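Local coordinates for protein putative trimethylamine methyltransferase (PDB 4YYC) that probably acts as a methyltransferase of the trimethylamine methyltransferase (MttB) family, at residues Leu105-Leu110 / Glu296-Ala301; Glu159-Phe164 / Tyr198-Tyr203; Asp220-Ala225 / Lys261-His266; Gly357-Gly362 / Asn376-Thr381. All coordinates share one frame; numbering follows the deposited sequence.

How the interactions relate
Interactions 1, 2 and 3 join helices round the mainly parallel central sheet, each burying most of its residues but including partly exposed ones: R107; R162 and Y203; V262 and H266. None has a clear hydrogen bond between its segments: interaction 1 is mostly aliphatic, interaction 2 sets aromatic rings and an arginine against each other, and interaction 3 combines valine packing with a CH-pi contact. Interactions 2 and 3 touch, Y198 N lying 3.8 Å from M224 CE. Interaction 4, its centre about 11 Å from the centre of the chain, is core throughout, all its touching residues buried: a glycine-rich loop is hydrogen-bonded to a helix, near the unknown ligand and the second subunit.

Interaction 1 of 4, residues Leu105-Leu110 / Glu296-Ala301; sequences LCRELL and EVLAGA
L110 and C106 lie one helical turn apart and both point at L298 and its neighbours, packing the short helix 105-109 against helix 286-307, which leads into strand 313-322 of what is probably the TIM-barrel fold of the MttB family. The axes of the two short segments approach to 8.8 Å, with N-to-C directions 50° apart. C106 enters with its CB, which meets L298 CB at 3.8 Å. Its SG stands beside the backbone N and anti to the carbonyl carbon (chi1 -67°), and rests against the backbone of helix 286-307, 3.9 Å from A299 CA. L110 spreads its two methyl groups over the next turn: CD2 lies 3.8 Å from A301 CB, and CD1 is within 4.2 Å of both that same CB and L298 CD2. An alanine in place of L110 would probably open a gap beside A301 CB and take from L298 CD2 its contact with the leucine's CD1. R107 borders the contact, its guanidinium having L298 CD2 above one face, offset toward the rim. No hydrogen bond joins the segments, and the contact is mainly apolar packing. L350 of helix 334-350 touches R107, L110 and L298, and F101 touches C106 and A299. The backbone of the longer helix is itself part of the surface: L298 O is 3.5 Å from C106 CB, and A301 O is 3.6 Å from L110 CD2.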
loop_
_atom_site.group_PDB
_atom_site.type_symbol
_atom_site.label_atom_id
_atom_site.label_comp_id
_atom_site.label_asym_id
_atom_site.label_seq_id
_atom_site.Cartn_x
_atom_site.Cartn_y
_atom_site.Cartn_z
ATOM N N LEU A 105 30.281 9.559 -19.341
ATOM C CA LEU A 105 31.051 10.536 -18.578
ATOM C C LEU A 105 30.483 10.742 -17.193
ATOM O O LEU A 105 31.205 10.704 -16.194
ATOM C CB LEU A 105 31.138 11.896 -19.316
ATOM C CG LEU A 105 31.882 13.030 -18.596
ATOM C CD1 LEU A 105 33.286 12.611 -18.229
ATOM C CD2 LEU A 105 31.866 14.332 -19.395
ATOM N N CYS A 106 29.193 10.992 -17.130
ATOM C CA CYS A 106 28.552 11.240 -15.824
ATOM C C CYS A 106 28.679 10.051 -14.896
ATOM O O CYS A 106 29.043 10.184 -13.747
ATOM C CB CYS A 106 27.080 11.627 -15.992
ATOM S SG CYS A 106 26.839 13.230 -16.806
ATOM N N ARG A 107 28.448 8.864 -15.430
ATOM C CA ARG A 107 28.565 7.672 -14.624
ATOM C C ARG A 107 30.002 7.479 -14.090
ATOM O O ARG A 107 30.202 7.121 -12.931
ATOM C CB ARG A 107 28.024 6.482 -15.443
ATOM C CG ARG A 107 27.671 5.273 -14.682
ATOM C CD ARG A 107 26.976 4.253 -15.589
ATOM N NE ARG A 107 25.582 4.582 -15.964
ATOM C CZ ARG A 107 24.492 4.257 -15.264
ATOM N NH1 ARG A 107 24.584 3.598 -14.116
ATOM N NH2 ARG A 107 23.293 4.578 -15.731
ATOM N N GLU A 108 31.011 7.730 -14.926
ATOM C CA GLU A 108 32.406 7.672 -14.484
ATOM C C GLU A 108 32.725 8.691 -13.408
ATOM O O GLU A 108 33.372 8.373 -12.419
ATOM C CB GLU A 108 33.357 7.863 -15.680
ATOM C CG GLU A 108 34.844 7.606 -15.391
ATOM C CD GLU A 108 35.202 6.130 -15.141
ATOM O OE1 GLU A 108 34.329 5.223 -15.304
ATOM O OE2 GLU A 108 36.383 5.851 -14.783
ATOM N N LEU A 109 32.256 9.926 -13.594
ATOM C CA LEU A 109 32.470 10.971 -12.590
ATOM C C LEU A 109 31.848 10.599 -11.267
ATOM O O LEU A 109 32.353 10.952 -10.223
ATOM C CB LEU A 109 31.917 12.296 -13.074
ATOM C CG LEU A 109 32.705 12.989 -14.203
ATOM C CD1 LEU A 109 31.893 14.106 -14.851
ATOM C CD2 LEU A 109 34.053 13.473 -13.698
ATOM N N LEU A 110 30.734 9.874 -11.313
ATOM C CA LEU A 110 30.039 9.478 -10.086
ATOM C C LEU A 110 30.693 8.332 -9.341
ATOM O O LEU A 110 30.283 8.021 -8.224
ATOM C CB LEU A 110 28.591 9.126 -10.408
ATOM C CG LEU A 110 27.759 10.413 -10.520
ATOM C CD1 LEU A 110 26.412 10.145 -11.177
ATOM C CD2 LEU A 110 27.558 11.082 -9.170
ATOM N N GLU A 296 18.645 13.558 -16.008
ATOM C CA GLU A 296 18.732 14.727 -15.119
ATOM C C GLU A 296 19.596 14.400 -13.898
ATOM O O GLU A 296 20.456 15.185 -13.532
ATOM C CB GLU A 296 17.353 15.204 -14.691
ATOM C CG GLU A 296 16.546 15.752 -15.826
ATOM C CD GLU A 296 15.181 16.253 -15.437
ATOM O OE1 GLU A 296 14.836 16.331 -14.223
ATOM O OE2 GLU A 296 14.394 16.589 -16.358
ATOM N N VAL A 297 19.380 13.232 -13.288
ATOM C CA VAL A 297 20.176 12.865 -12.128
ATOM C C VAL A 297 21.627 12.633 -12.466
ATOM O O VAL A 297 22.513 13.087 -11.738
ATOM C CB VAL A 297 19.557 11.656 -11.354
ATOM C CG1 VAL A 297 20.563 11.138 -10.319
ATOM C CG2 VAL A 297 18.212 12.023 -10.757
ATOM N N LEU A 298 21.899 11.947 -13.570
ATOM C CA LEU A 298 23.293 11.760 -13.953
ATOM C C LEU A 298 24.033 13.105 -14.052
ATOM O O LEU A 298 25.141 13.230 -13.543
ATOM C CB LEU A 298 23.390 10.967 -15.274
ATOM C CG LEU A 298 23.170 9.458 -15.183
ATOM C CD1 LEU A 298 22.954 8.855 -16.551
ATOM C CD2 LEU A 298 24.337 8.759 -14.500
ATOM N N ALA A 299 23.443 14.075 -14.723
ATOM C CA ALA A 299 24.105 15.366 -14.927
ATOM C C ALA A 299 24.252 16.118 -13.601
ATOM O O ALA A 299 25.343 16.594 -13.279
ATOM C CB ALA A 299 23.327 16.166 -15.931
ATOM N N GLY A 300 23.159 16.224 -12.847
ATOM C CA GLY A 300 23.195 17.009 -11.629
ATOM C C GLY A 300 24.067 16.386 -10.552
ATOM O O GLY A 300 24.786 17.093 -9.852
ATOM N N ALA A 301 23.945 15.067 -10.375
ATOM C CA ALA A 301 24.779 14.387 -9.392
ATOM C C ALA A 301 26.239 14.417 -9.789
ATOM O O ALA A 301 27.117 14.682 -8.942
ATOM C CB ALA A 301 24.302 12.970 -9.152
#

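Interaction 2 of 4, residues Glu159-Phe164 / Tyr198-Tyr203; sequences EDFRNF and YSHIRY
H200 NE2 is hydrogen-bonded to G179 O and has F161 CZ 3.6 Å away, where helix 192-202, which precedes strand 208-209 of the central sheet, packs on helix 158-170. The other ring nitrogen, ND1, is hydrogen-bonded to S177 OG. The axes of the two short segments come within 9.7 Å. The ring pair is an offset edge-to-face stack, the edge of F161 toward the face of H200, with planes at 75° and centroids 5.4 Å apart. F161 CG, anti to the backbone N (chi1 -167°), turns the ring toward helix 192-202. The same ring's edge also meets S199, whose CB lies near the ring plane, 3.7 Å from F161 CD1. The hydrogen-bonded nitrogens probably fix the rotation of the imidazole, and with it the face that F161 meets. The unknown ligand lies about 12 Å from the F161 side chain.

R162 carries the other, larger part of the contact. Its chain is extended from CG to NE and passes Y203 at a slant, guanidinium and phenol planes 47° apart, with NE 3.5 Å from Y203 CE2. The S199 hydroxyl, hydrogen-bonded to D195 O, sits at the guanidinium edge, in its plane. Y203 OH lies over one face of the same group, 3.4 Å from R162 NH1, but the angle is too poor for a hydrogen bond.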
loop_
_atom_site.group_PDB
_atom_site.type_symbol
_atom_site.label_atom_id
_atom_site.label_comp_id
_atom_site.label_asym_id
_atom_site.label_seq_id
_atom_site.Cartn_x
_atom_site.Cartn_y
_atom_site.Cartn_z
ATOM N N GLU A 159 5.678 30.006 14.337
ATOM C CA GLU A 159 5.097 29.196 15.399
ATOM C C GLU A 159 4.691 27.809 14.846
ATOM O O GLU A 159 4.983 26.768 15.464
ATOM C CB GLU A 159 3.912 29.894 16.054
ATOM C CG GLU A 159 3.381 29.091 17.203
ATOM C CD GLU A 159 2.340 29.834 18.017
ATOM O OE1 GLU A 159 2.187 31.091 17.903
ATOM O OE2 GLU A 159 1.631 29.123 18.746
ATOM N N ASP A 160 4.058 27.770 13.660
ATOM C CA ASP A 160 3.748 26.485 13.068
ATOM C C ASP A 160 5.003 25.693 12.733
ATOM O O ASP A 160 5.064 24.469 12.941
ATOM C CB ASP A 160 2.957 26.632 11.754
ATOM C CG ASP A 160 1.647 27.290 11.927
ATOM O OD1 ASP A 160 0.840 26.810 12.757
ATOM O OD2 ASP A 160 1.412 28.292 11.217
ATOM N N PHE A 161 5.999 26.380 12.180
ATOM C CA PHE A 161 7.283 25.712 11.861
ATOM C C PHE A 161 7.823 25.011 13.110
ATOM O O PHE A 161 8.152 23.828 13.127
ATOM C CB PHE A 161 8.275 26.763 11.363
ATOM C CG PHE A 161 9.511 26.199 10.728
ATOM C CD1 PHE A 161 10.592 25.718 11.488
ATOM C CD2 PHE A 161 9.598 26.097 9.351
ATOM C CE1 PHE A 161 11.699 25.169 10.866
ATOM C CE2 PHE A 161 10.700 25.553 8.744
ATOM C CZ PHE A 161 11.759 25.085 9.519
ATOM N N ARG A 162 7.862 25.760 14.199
ATOM C CA ARG A 162 8.332 25.192 15.456
ATOM C C ARG A 162 7.468 24.014 15.910
ATOM O O ARG A 162 8.006 22.990 16.349
ATOM C CB ARG A 162 8.402 26.252 16.535
ATOM C CG ARG A 162 9.550 27.199 16.288
ATOM C CD ARG A 162 9.454 28.375 17.208
ATOM N NE ARG A 162 10.597 29.243 17.069
ATOM C CZ ARG A 162 10.787 30.322 17.833
ATOM N NH1 ARG A 162 9.903 30.678 18.792
ATOM N NH2 ARG A 162 11.892 31.030 17.646
ATOM N N ASN A 163 6.153 24.143 15.787
ATOM C CA ASN A 163 5.281 23.037 16.159
ATOM C C ASN A 163 5.606 21.761 15.352
ATOM O O ASN A 163 5.587 20.662 15.912
ATOM C CB ASN A 163 3.820 23.394 16.024
ATOM C CG ASN A 163 3.337 24.321 17.106
ATOM O OD1 ASN A 163 3.954 24.418 18.172
ATOM N ND2 ASN A 163 2.224 24.994 16.862
ATOM N N PHE A 164 5.830 21.893 14.060
ATOM C CA PHE A 164 6.175 20.738 13.231
ATOM C C PHE A 164 7.521 20.162 13.607
ATOM O O PHE A 164 7.664 18.947 13.610
ATOM C CB PHE A 164 6.076 21.014 11.739
ATOM C CG PHE A 164 4.637 21.036 11.222
ATOM C CD1 PHE A 164 3.921 19.856 11.064
ATOM C CD2 PHE A 164 4.019 22.236 10.834
ATOM C CE1 PHE A 164 2.613 19.871 10.588
ATOM C CE2 PHE A 164 2.679 22.254 10.385
ATOM C CZ PHE A 164 1.988 21.068 10.300
ATOM N N TYR A 198 17.716 27.491 12.927
ATOM C CA TYR A 198 17.778 27.571 14.381
ATOM C C TYR A 198 16.722 26.685 15.027
ATOM O O TYR A 198 16.990 26.017 16.038
ATOM C CB TYR A 198 17.597 28.997 14.867
ATOM C CG TYR A 198 17.647 29.109 16.391
ATOM C CD1 TYR A 198 18.869 29.085 17.071
ATOM C CD2 TYR A 198 16.502 29.197 17.136
ATOM C CE1 TYR A 198 18.929 29.210 18.466
ATOM C CE2 TYR A 198 16.532 29.289 18.521
ATOM C CZ TYR A 198 17.748 29.286 19.192
ATOM O OH TYR A 198 17.726 29.376 20.571
ATOM N N SER A 199 15.524 26.678 14.449
ATOM C CA SER A 199 14.413 25.873 15.011
ATOM C C SER A 199 14.747 24.383 15.048
ATOM O O SER A 199 14.452 23.696 16.016
ATOM C CB SER A 199 13.115 26.122 14.225
ATOM O OG SER A 199 12.737 27.458 14.387
ATOM N N HIS A 200 15.387 23.871 13.994
ATOM C CA HIS A 200 15.833 22.477 13.958
ATOM C C HIS A 200 16.879 22.164 15.024
ATOM O O HIS A 200 17.010 21.025 15.435
ATOM C CB HIS A 200 16.363 22.103 12.574
ATOM C CG HIS A 200 15.291 22.028 11.517
ATOM N ND1 HIS A 200 14.323 21.047 11.521
ATOM C CD2 HIS A 200 15.030 22.801 10.437
ATOM C CE1 HIS A 200 13.520 21.219 10.492
ATOM N NE2 HIS A 200 13.930 22.272 9.812
ATOM N N ILE A 201 17.620 23.172 15.463
ATOM C CA ILE A 201 18.647 22.969 16.488
ATOM C C ILE A 201 18.070 23.094 17.875
ATOM O O ILE A 201 18.415 22.283 18.750
ATOM C CB ILE A 201 19.838 23.933 16.273
ATOM C CG1 ILE A 201 20.434 23.728 14.890
ATOM C CG2 ILE A 201 20.866 23.744 17.379
ATOM C CD1 ILE A 201 21.369 24.814 14.409
ATOM N N ARG A 202 17.232 24.112 18.071
ATOM C CA ARG A 202 16.695 24.437 19.411
ATOM C C ARG A 202 15.619 23.428 19.840
ATOM O O ARG A 202 15.562 23.046 21.013
ATOM C CB ARG A 202 16.148 25.876 19.406
ATOM C CG ARG A 202 15.536 26.413 20.706
ATOM C CD ARG A 202 16.487 26.401 21.904
ATOM N NE ARG A 202 16.583 25.043 22.377
ATOM C CZ ARG A 202 17.088 24.618 23.514
ATOM N NH1 ARG A 202 17.518 25.452 24.462
ATOM N NH2 ARG A 202 17.077 23.296 23.679
ATOM N N TYR A 203 14.772 22.994 18.904
ATOM C CA TYR A 203 13.593 22.206 19.241
ATOM C C TYR A 203 13.722 20.744 18.895
ATOM O O TYR A 203 12.814 19.947 19.190
ATOM C CB TYR A 203 12.354 22.809 18.610
ATOM C CG TYR A 203 12.089 24.215 19.108
ATOM C CD1 TYR A 203 11.594 24.427 20.380
ATOM C CD2 TYR A 203 12.386 25.325 18.329
ATOM C CE1 TYR A 203 11.364 25.719 20.843
ATOM C CE2 TYR A 203 12.181 26.626 18.776
ATOM C CZ TYR A 203 11.655 26.815 20.026
ATOM O OH TYR A 203 11.462 28.108 20.482
#

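Interaction 3 of 4, residues Asp220-Ala225 / Lys261-His266; sequences DTVAMA and KVYARH
V222 and H266 meet by a CH-pi contact between helix 215-229 and the C-terminal end of helix 254-265, neighbouring helices that flank strand 240-245 in the chain, in what is probably the TIM-barrel fold of the MttB family. The axes of the two short segments are 10.7 Å apart, their N-to-C directions differing by 29°. V222 CG1, anti to the backbone N (chi1 172°), sits over the imidazole face, 3.9 Å from the ring centroid of H266 and 16° off its normal. The opposite face of that ring is covered by R265 CB.

The other apolar contacts come from the second branch of the same valine. V222 CG2 packs 4.2 Å from V262 CG1 and 4.0 Å from Y263 CE1, and also brushes H266 CD2. One valine thus touches three residues of the partner helix end.

The polar ends of T221, Y263 and H266 find their partners outside the two segments. Y263 OH is hydrogen-bonded to S211 O, and T221 OG1 to both S211 N and R217 O, so the backbone of S211 serves both helices. H266 ND1 is hydrogen-bonded to E235, which would tend to hold the imidazole at the angle V222 meets.

T221 and Y263 cross at about a right angle, the threonine coming in at the phenol end: CG2 lies near the ring plane, 3.5 Å from Y263 OH, and T221 CB stands 3.3 Å from the same oxygen.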
loop_
_atom_site.group_PDB
_atom_site.type_symbol
_atom_site.label_atom_id
_atom_site.label_comp_id
_atom_site.label_asym_id
_atom_site.label_seq_id
_atom_site.Cartn_x
_atom_site.Cartn_y
_atom_site.Cartn_z
ATOM N N ASP A 220 25.136 30.565 5.094
ATOM C CA ASP A 220 24.699 30.763 6.482
ATOM C C ASP A 220 24.411 29.432 7.200
ATOM O O ASP A 220 24.736 29.279 8.382
ATOM C CB ASP A 220 23.451 31.636 6.575
ATOM C CG ASP A 220 23.703 33.107 6.247
ATOM O OD1 ASP A 220 24.854 33.608 6.256
ATOM O OD2 ASP A 220 22.706 33.839 6.003
ATOM N N THR A 221 23.798 28.473 6.496
ATOM C CA THR A 221 23.528 27.179 7.083
ATOM C C THR A 221 24.823 26.499 7.494
ATOM O O THR A 221 24.931 25.971 8.591
ATOM C CB THR A 221 22.758 26.275 6.104
ATOM O OG1 THR A 221 21.499 26.890 5.740
ATOM C CG2 THR A 221 22.490 24.886 6.680
ATOM N N VAL A 222 25.811 26.529 6.608
ATOM C CA VAL A 222 27.122 25.937 6.910
ATOM C C VAL A 222 27.735 26.637 8.118
ATOM O O VAL A 222 28.300 25.988 8.988
ATOM C CB VAL A 222 28.049 25.938 5.664
ATOM C CG1 VAL A 222 29.469 25.508 6.030
ATOM C CG2 VAL A 222 27.483 25.035 4.587
ATOM N N ALA A 223 27.656 27.946 8.187
ATOM C CA ALA A 223 28.233 28.678 9.305
ATOM C C ALA A 223 27.566 28.300 10.638
ATOM O O ALA A 223 28.257 28.125 11.655
ATOM C CB ALA A 223 28.157 30.197 9.044
HETATM N N MSE A 224 26.244 28.162 10.626
HETATM C CA MSE A 224 25.518 27.735 11.796
HETATM C C MSE A 224 25.912 26.338 12.174
HETATM O O MSE A 224 26.069 26.053 13.336
HETATM C CB MSE A 224 24.033 27.851 11.526
HETATM C CG MSE A 224 23.679 29.330 11.576
HETATM SE SE MSE A 224 21.790 29.668 11.166
HETATM C CE MSE A 224 21.170 29.092 12.901
ATOM N N ALA A 225 26.015 25.437 11.198
ATOM C CA ALA A 225 26.410 24.067 11.456
ATOM C C ALA A 225 27.781 24.012 12.101
ATOM O O ALA A 225 28.018 23.174 13.015
ATOM C CB ALA A 225 26.421 23.258 10.168
ATOM N N LYS A 261 26.715 24.097 -5.201
ATOM C CA LYS A 261 28.148 24.419 -5.122
ATOM C C LYS A 261 28.600 24.668 -3.657
ATOM O O LYS A 261 29.676 24.177 -3.230
ATOM C CB LYS A 261 28.511 25.607 -6.027
ATOM C CG LYS A 261 28.352 25.273 -7.490
ATOM C CD LYS A 261 28.802 26.337 -8.474
ATOM C CE LYS A 261 28.048 27.619 -8.387
ATOM N NZ LYS A 261 28.567 28.564 -9.431
ATOM N N VAL A 262 27.782 25.376 -2.882
ATOM C CA VAL A 262 28.151 25.609 -1.492
ATOM C C VAL A 262 28.225 24.309 -0.712
ATOM O O VAL A 262 29.210 24.010 -0.066
ATOM C CB VAL A 262 27.155 26.567 -0.796
ATOM C CG1 VAL A 262 27.405 26.662 0.712
ATOM C CG2 VAL A 262 27.139 27.934 -1.476
ATOM N N TYR A 263 27.142 23.535 -0.745
ATOM C CA TYR A 263 27.110 22.324 0.030
ATOM C C TYR A 263 28.147 21.295 -0.382
ATOM O O TYR A 263 28.833 20.729 0.497
ATOM C CB TYR A 263 25.700 21.742 0.017
ATOM C CG TYR A 263 24.739 22.602 0.841
ATOM C CD1 TYR A 263 25.021 22.871 2.168
ATOM C CD2 TYR A 263 23.577 23.143 0.303
ATOM C CE1 TYR A 263 24.161 23.616 2.955
ATOM C CE2 TYR A 263 22.732 23.910 1.097
ATOM C CZ TYR A 263 23.034 24.123 2.407
ATOM O OH TYR A 263 22.174 24.875 3.167
ATOM N N ALA A 264 28.342 21.105 -1.693
ATOM C CA ALA A 264 29.378 20.169 -2.143
ATOM C C ALA A 264 30.777 20.607 -1.721
ATOM O O ALA A 264 31.596 19.761 -1.431
ATOM C CB ALA A 264 29.286 19.931 -3.639
ATOM N N ARG A 265 31.063 21.902 -1.636
ATOM C CA ARG A 265 32.366 22.322 -1.164
ATOM C C ARG A 265 32.603 22.098 0.311
ATOM O O ARG A 265 33.761 22.050 0.737
ATOM C CB ARG A 265 32.585 23.788 -1.484
ATOM C CG ARG A 265 32.916 24.040 -2.933
ATOM C CD ARG A 265 33.607 25.378 -3.087
ATOM N NE ARG A 265 34.017 25.583 -4.466
ATOM C CZ ARG A 265 33.322 26.251 -5.389
ATOM N NH1 ARG A 265 32.150 26.801 -5.127
ATOM N NH2 ARG A 265 33.848 26.368 -6.614
ATOM N N HIS A 266 31.527 21.951 1.092
ATOM C CA HIS A 266 31.630 21.709 2.522
ATOM C C HIS A 266 31.205 20.300 2.964
ATOM O O HIS A 266 30.906 20.109 4.118
ATOM C CB HIS A 266 30.789 22.771 3.236
ATOM C CG HIS A 266 31.302 24.150 3.017
ATOM N ND1 HIS A 266 32.455 24.601 3.600
ATOM C CD2 HIS A 266 30.842 25.154 2.238
ATOM C CE1 HIS A 266 32.708 25.831 3.180
ATOM N NE2 HIS A 266 31.720 26.209 2.384
#

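Interaction 4 of 4, residues Gly357-Gly362 / Asn376-Thr381; sequences GGSLCG and NTLNMT
T381 carries OG1 beside its own backbone N and anti to its carbonyl carbon (chi1 -61°), which points the hydroxyl at G358, where the glycine-rich loop after strand 354-355 packs on helix 368-383 in the probable TIM-barrel fold of the MttB family. G358 N donates to T381 OG1 at 3.0 Å, nearly straight at 165°. The same hydroxyl gives its proton to T377 O, one turn back in the helix, at 2.7 Å and from above the carbonyl plane. An alanine in place of T381 would probably leave the G358 N-H without its acceptor and the loop less firmly held. G357 fits because it has no side chain: its CA is 3.3 Å from T381 OG1, and a CB there would clash with that oxygen. T377 packs tightly on the loop, CG2 only 3.1 Å from G358 O, while its OG1 is hydrogen-bonded to E373 O. S359 OG, hydrogen-bonded to A392 O, lies 3.8 Å from L378 CD2. N376 and N379 hydrogen-bond to N379 and N376 of the second subunit. L360, whose side chain is about 7 Å from the unknown ligand, crosses T377 at about a right angle, its CD1 4.0 Å from T377 CG2.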
loop_
_atom_site.group_PDB
_atom_site.type_symbol
_atom_site.label_atom_id
_atom_site.label_comp_id
_atom_site.label_asym_id
_atom_site.label_seq_id
_atom_site.Cartn_x
_atom_site.Cartn_y
_atom_site.Cartn_z
ATOM N N GLY A 357 9.054 9.280 -3.109
ATOM C CA GLY A 357 7.875 8.872 -2.348
ATOM C C GLY A 357 7.509 9.712 -1.173
ATOM O O GLY A 357 7.693 10.945 -1.172
ATOM N N GLY A 358 7.044 9.042 -0.144
ATOM C CA GLY A 358 6.460 9.718 1.006
ATOM C C GLY A 358 4.962 9.501 1.083
ATOM O O GLY A 358 4.419 8.609 0.451
ATOM N N SER A 359 4.318 10.211 1.995
ATOM C CA SER A 359 2.862 10.128 2.215
ATOM C C SER A 359 2.186 11.239 1.410
ATOM O O SER A 359 1.745 12.283 1.953
ATOM C CB SER A 359 2.556 10.197 3.718
ATOM O OG SER A 359 3.124 9.068 4.402
ATOM N N LEU A 360 2.174 11.070 0.091
ATOM C CA LEU A 360 1.737 12.138 -0.826
ATOM C C LEU A 360 0.301 12.002 -1.248
ATOM O O LEU A 360 -0.176 10.869 -1.442
ATOM C CB LEU A 360 2.614 12.058 -2.117
ATOM C CG LEU A 360 4.135 12.191 -1.937
ATOM C CD1 LEU A 360 4.848 12.100 -3.268
ATOM C CD2 LEU A 360 4.505 13.448 -1.162
ATOM N N CYS A 361 -0.377 13.114 -1.451
ATOM C CA CYS A 361 -1.760 13.143 -1.877
ATOM C C CYS A 361 -2.182 14.500 -2.409
ATOM O O CYS A 361 -1.488 15.534 -2.218
ATOM C CB CYS A 361 -2.670 12.749 -0.718
ATOM S SG CYS A 361 -2.652 13.939 0.671
ATOM N N GLY A 362 -3.328 14.511 -3.067
ATOM C CA GLY A 362 -3.904 15.707 -3.640
ATOM C C GLY A 362 -5.182 16.154 -2.961
ATOM O O GLY A 362 -5.739 17.201 -3.302
ATOM N N ASN A 376 -0.716 4.350 -0.813
ATOM C CA ASN A 376 -0.212 3.779 -2.040
ATOM C C ASN A 376 1.224 4.261 -2.233
ATOM O O ASN A 376 2.110 3.473 -2.583
ATOM C CB ASN A 376 -1.083 4.120 -3.223
ATOM C CG ASN A 376 -2.433 3.427 -3.172
ATOM O OD1 ASN A 376 -2.681 2.481 -2.393
ATOM N ND2 ASN A 376 -3.330 3.907 -4.044
ATOM N N THR A 377 1.452 5.531 -1.965
ATOM C CA THR A 377 2.792 6.078 -2.183
ATOM C C THR A 377 3.756 5.537 -1.129
ATOM O O THR A 377 4.883 5.154 -1.437
ATOM C CB THR A 377 2.779 7.622 -2.148
ATOM O OG1 THR A 377 1.740 8.153 -3.010
ATOM C CG2 THR A 377 4.084 8.194 -2.610
ATOM N N LEU A 378 3.312 5.491 0.137
ATOM C CA LEU A 378 4.190 5.068 1.225
ATOM C C LEU A 378 4.560 3.583 1.176
ATOM O O LEU A 378 5.710 3.189 1.442
ATOM C CB LEU A 378 3.572 5.431 2.578
ATOM C CG LEU A 378 4.441 5.129 3.802
ATOM C CD1 LEU A 378 5.648 6.059 3.765
ATOM C CD2 LEU A 378 3.585 5.375 5.046
ATOM N N ASN A 379 3.613 2.737 0.810
ATOM C CA ASN A 379 3.935 1.316 0.679
ATOM C C ASN A 379 4.979 1.089 -0.432
ATOM O O ASN A 379 5.902 0.327 -0.245
ATOM C CB ASN A 379 2.654 0.465 0.507
ATOM C CG ASN A 379 1.894 0.277 1.827
ATOM O OD1 ASN A 379 2.424 -0.254 2.827
ATOM N ND2 ASN A 379 0.633 0.678 1.829
HETATM N N MSE A 380 4.852 1.772 -1.548
HETATM C CA MSE A 380 5.875 1.713 -2.616
HETATM C C MSE A 380 7.185 2.215 -2.074
HETATM O O MSE A 380 8.244 1.645 -2.312
HETATM C CB MSE A 380 5.411 2.489 -3.845
HETATM C CG MSE A 380 6.452 2.704 -4.920
HETATM SE SE MSE A 380 7.753 4.094 -4.531
HETATM C CE MSE A 380 6.532 5.611 -4.662
ATOM N N THR A 381 7.133 3.265 -1.251
ATOM C CA THR A 381 8.371 3.906 -0.791
ATOM C C THR A 381 9.199 2.899 -0.008
ATOM O O THR A 381 10.408 2.752 -0.200
ATOM C CB THR A 381 8.037 5.130 0.086
ATOM O OG1 THR A 381 7.298 6.086 -0.688
ATOM C CG2 THR A 381 9.261 5.789 0.633
#